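Local coordinates for mannosylglycerate hydrolase MGH1-like glycoside hydrolase domain-containing protein (Thermus thermophilus HB8, PDB 4WVA) that hydrolyses mannosylglycerate, a solute made by thermophiles under osmotic stress, to mannose and glycerate, and most likely cleaves glucosylglycerate as well, at residues Leu378-Leu383 with Leu416-Arg420. Numbering follows the deposited sequence.
Sequences LKADAL and LFWTR
In this (alpha/alpha)6-barrel of glycoside hydrolase family 63, the C-terminal end of the last helix, 409-418, packs against the middle of helix 372-389, away from the active site. Residues 378-383 are regular helix (Ala382 N to Leu378 O 3.1 Å, Leu383 N to Lys379 O 2.9 Å); in 416-420 helical phi/psi ends at Trp418, and Thr419 turns off at -105°/17°. The nearest CA atoms across the two segments are those of Lys379 and Trp418, 7.7 Å apart.

The Trp418 indole fills the gap, its chi1 of -137° lying between wells and chi2 at -25°. Lys379, fully extended (tttt), runs across one ring face in a CH-pi contact: Lys379 CG stands 3.6 Å from the centroid of the five-membered ring of Trp418, 12° off the ring normal. Ala382 CB reaches Trp418 CZ3 at 3.6 Å, and Leu378 O approaches Trp418 CH2 at 3.8 Å. Trp360 and Ala363 of helix 356-368 also meet the indole, Trp360 edge-to-face, joining three helices around it.

One helical turn on from Lys379, Leu383 (mt) sets CD1 3.6 Å from CG2 of Thr419, whose p rotamer lets OG1 hydrogen-bond back to Ala415 O. Arg420, the C-terminal residue, folds back so that NH1 donates to Phe417 O (2.8 Å), while NH2 forms a salt bridge with Glu280 of a second subunit. The extended lysine ends in a weak hydrogen bond, Lys379 NZ to Trp418 O, 3.3 Å.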
loop_
_atom_site.group_PDB
_atom_site.type_symbol
_atom_site.label_atom_id
_atom_site.label_comp_id
_atom_site.label_asym_id
_atom_site.label_seq_id
_atom_site.Cartn_x
_atom_site.Cartn_y
_atom_site.Cartn_z
ATOM N N LEU A 378 -18.397 1.101 -19.379
ATOM C CA LEU A 378 -17.467 1.992 -20.061
ATOM C C LEU A 378 -17.058 1.444 -21.425
ATOM O O LEU A 378 -16.968 2.179 -22.415
ATOM C CB LEU A 378 -16.204 2.218 -19.195
ATOM C CG LEU A 378 -16.470 3.052 -17.948
ATOM C CD1 LEU A 378 -15.414 2.846 -16.889
ATOM C CD2 LEU A 378 -16.574 4.507 -18.341
ATOM N N LYS A 379 -16.798 0.143 -21.485
ATOM C CA LYS A 379 -16.571 -0.517 -22.776
ATOM C C LYS A 379 -17.782 -0.441 -23.701
ATOM O O LYS A 379 -17.673 -0.054 -24.865
ATOM C CB LYS A 379 -16.200 -1.971 -22.561
ATOM C CG LYS A 379 -15.870 -2.706 -23.850
ATOM C CD LYS A 379 -15.503 -4.148 -23.589
ATOM C CE LYS A 379 -15.297 -4.870 -24.919
ATOM N NZ LYS A 379 -14.982 -6.306 -24.717
ATOM N N ALA A 380 -18.935 -0.845 -23.196
ATOM C CA ALA A 380 -20.140 -0.842 -24.023
ATOM C C ALA A 380 -20.440 0.556 -24.579
ATOM O O ALA A 380 -20.759 0.707 -25.755
ATOM C CB ALA A 380 -21.315 -1.360 -23.215
ATOM N N ASP A 381 -20.342 1.583 -23.740
ATOM C CA ASP A 381 -20.576 2.941 -24.217
ATOM C C ASP A 381 -19.557 3.353 -25.287
ATOM O O ASP A 381 -19.922 3.914 -26.321
ATOM C CB ASP A 381 -20.587 3.934 -23.058
ATOM C CG ASP A 381 -21.881 3.879 -22.261
ATOM O OD1 ASP A 381 -22.802 3.103 -22.642
ATOM O OD2 ASP A 381 -21.978 4.591 -21.236
ATOM N N ALA A 382 -18.277 3.089 -25.042
ATOM C CA ALA A 382 -17.247 3.398 -26.043
ATOM C C ALA A 382 -17.530 2.726 -27.388
ATOM O O ALA A 382 -17.473 3.373 -28.439
ATOM C CB ALA A 382 -15.876 2.998 -25.538
ATOM N N LEU A 383 -17.857 1.441 -27.350
ATOM C CA LEU A 383 -18.102 0.688 -28.584
ATOM C C LEU A 383 -19.388 1.136 -29.297
ATOM O O LEU A 383 -19.401 1.266 -30.520
ATOM C CB LEU A 383 -18.092 -0.816 -28.327
ATOM C CG LEU A 383 -16.764 -1.379 -27.810
ATOM C CD1 LEU A 383 -16.851 -2.881 -27.730
ATOM C CD2 LEU A 383 -15.567 -0.988 -28.667
ATOM N N LEU A 416 -10.151 -1.862 -31.757
ATOM C CA LEU A 416 -9.478 -3.109 -32.098
ATOM C C LEU A 416 -8.920 -3.818 -30.870
ATOM O O LEU A 416 -9.102 -5.018 -30.698
ATOM C CB LEU A 416 -8.352 -2.831 -33.105
ATOM C CG LEU A 416 -8.807 -2.585 -34.527
ATOM C CD1 LEU A 416 -7.722 -1.870 -35.316
ATOM C CD2 LEU A 416 -9.148 -3.923 -35.176
ATOM N N PHE A 417 -8.225 -3.081 -30.011
ATOM C CA PHE A 417 -7.643 -3.680 -28.833
ATOM C C PHE A 417 -8.708 -4.218 -27.865
ATOM O O PHE A 417 -8.576 -5.344 -27.343
ATOM C CB PHE A 417 -6.687 -2.703 -28.123
ATOM C CG PHE A 417 -5.839 -3.368 -27.089
ATOM C CD1 PHE A 417 -4.853 -4.262 -27.472
ATOM C CD2 PHE A 417 -6.046 -3.129 -25.741
ATOM C CE1 PHE A 417 -4.074 -4.886 -26.530
ATOM C CE2 PHE A 417 -5.272 -3.769 -24.786
ATOM C CZ PHE A 417 -4.289 -4.642 -25.190
ATOM N N TRP A 418 -9.762 -3.445 -27.657
ATOM C CA TRP A 418 -10.780 -3.792 -26.658
ATOM C C TRP A 418 -11.574 -5.015 -27.075
ATOM O O TRP A 418 -12.075 -5.748 -26.218
ATOM C CB TRP A 418 -11.720 -2.600 -26.417
ATOM C CG TRP A 418 -12.062 -2.325 -25.001
ATOM C CD1 TRP A 418 -12.068 -3.198 -23.960
ATOM C CD2 TRP A 418 -12.480 -1.068 -24.476
ATOM N NE1 TRP A 418 -12.456 -2.553 -22.802
ATOM C CE2 TRP A 418 -12.714 -1.244 -23.097
ATOM C CE3 TRP A 418 -12.668 0.194 -25.033
ATOM C CZ2 TRP A 418 -13.155 -0.204 -22.270
ATOM C CZ3 TRP A 418 -13.086 1.235 -24.198
ATOM C CH2 TRP A 418 -13.329 1.019 -22.836
ATOM N N THR A 419 -11.661 -5.263 -28.377
ATOM C CA THR A 419 -12.452 -6.374 -28.898
ATOM C C THR A 419 -11.557 -7.530 -29.368
ATOM O O THR A 419 -12.019 -8.418 -30.078
ATOM C CB THR A 419 -13.408 -5.947 -30.024
ATOM O OG1 THR A 419 -12.656 -5.411 -31.131
ATOM C CG2 THR A 419 -14.447 -4.926 -29.539
ATOM N N ARG A 420 -10.300 -7.547 -28.936
ATOM C CA ARG A 420 -9.371 -8.594 -29.353
ATOM C C ARG A 420 -9.791 -9.954 -28.836
ATOM O O ARG A 420 -9.257 -10.950 -29.359
ATOM C CB ARG A 420 -7.956 -8.283 -28.856
ATOM C CG ARG A 420 -7.766 -8.453 -27.361
ATOM C CD ARG A 420 -6.416 -7.875 -26.940
ATOM N NE ARG A 420 -6.150 -8.002 -25.512
ATOM C CZ ARG A 420 -6.704 -7.263 -24.563
ATOM N NH1 ARG A 420 -7.578 -6.301 -24.851
ATOM N NH2 ARG A 420 -6.369 -7.466 -23.290
ATOM O OXT ARG A 420 -10.615 -10.067 -27.908
#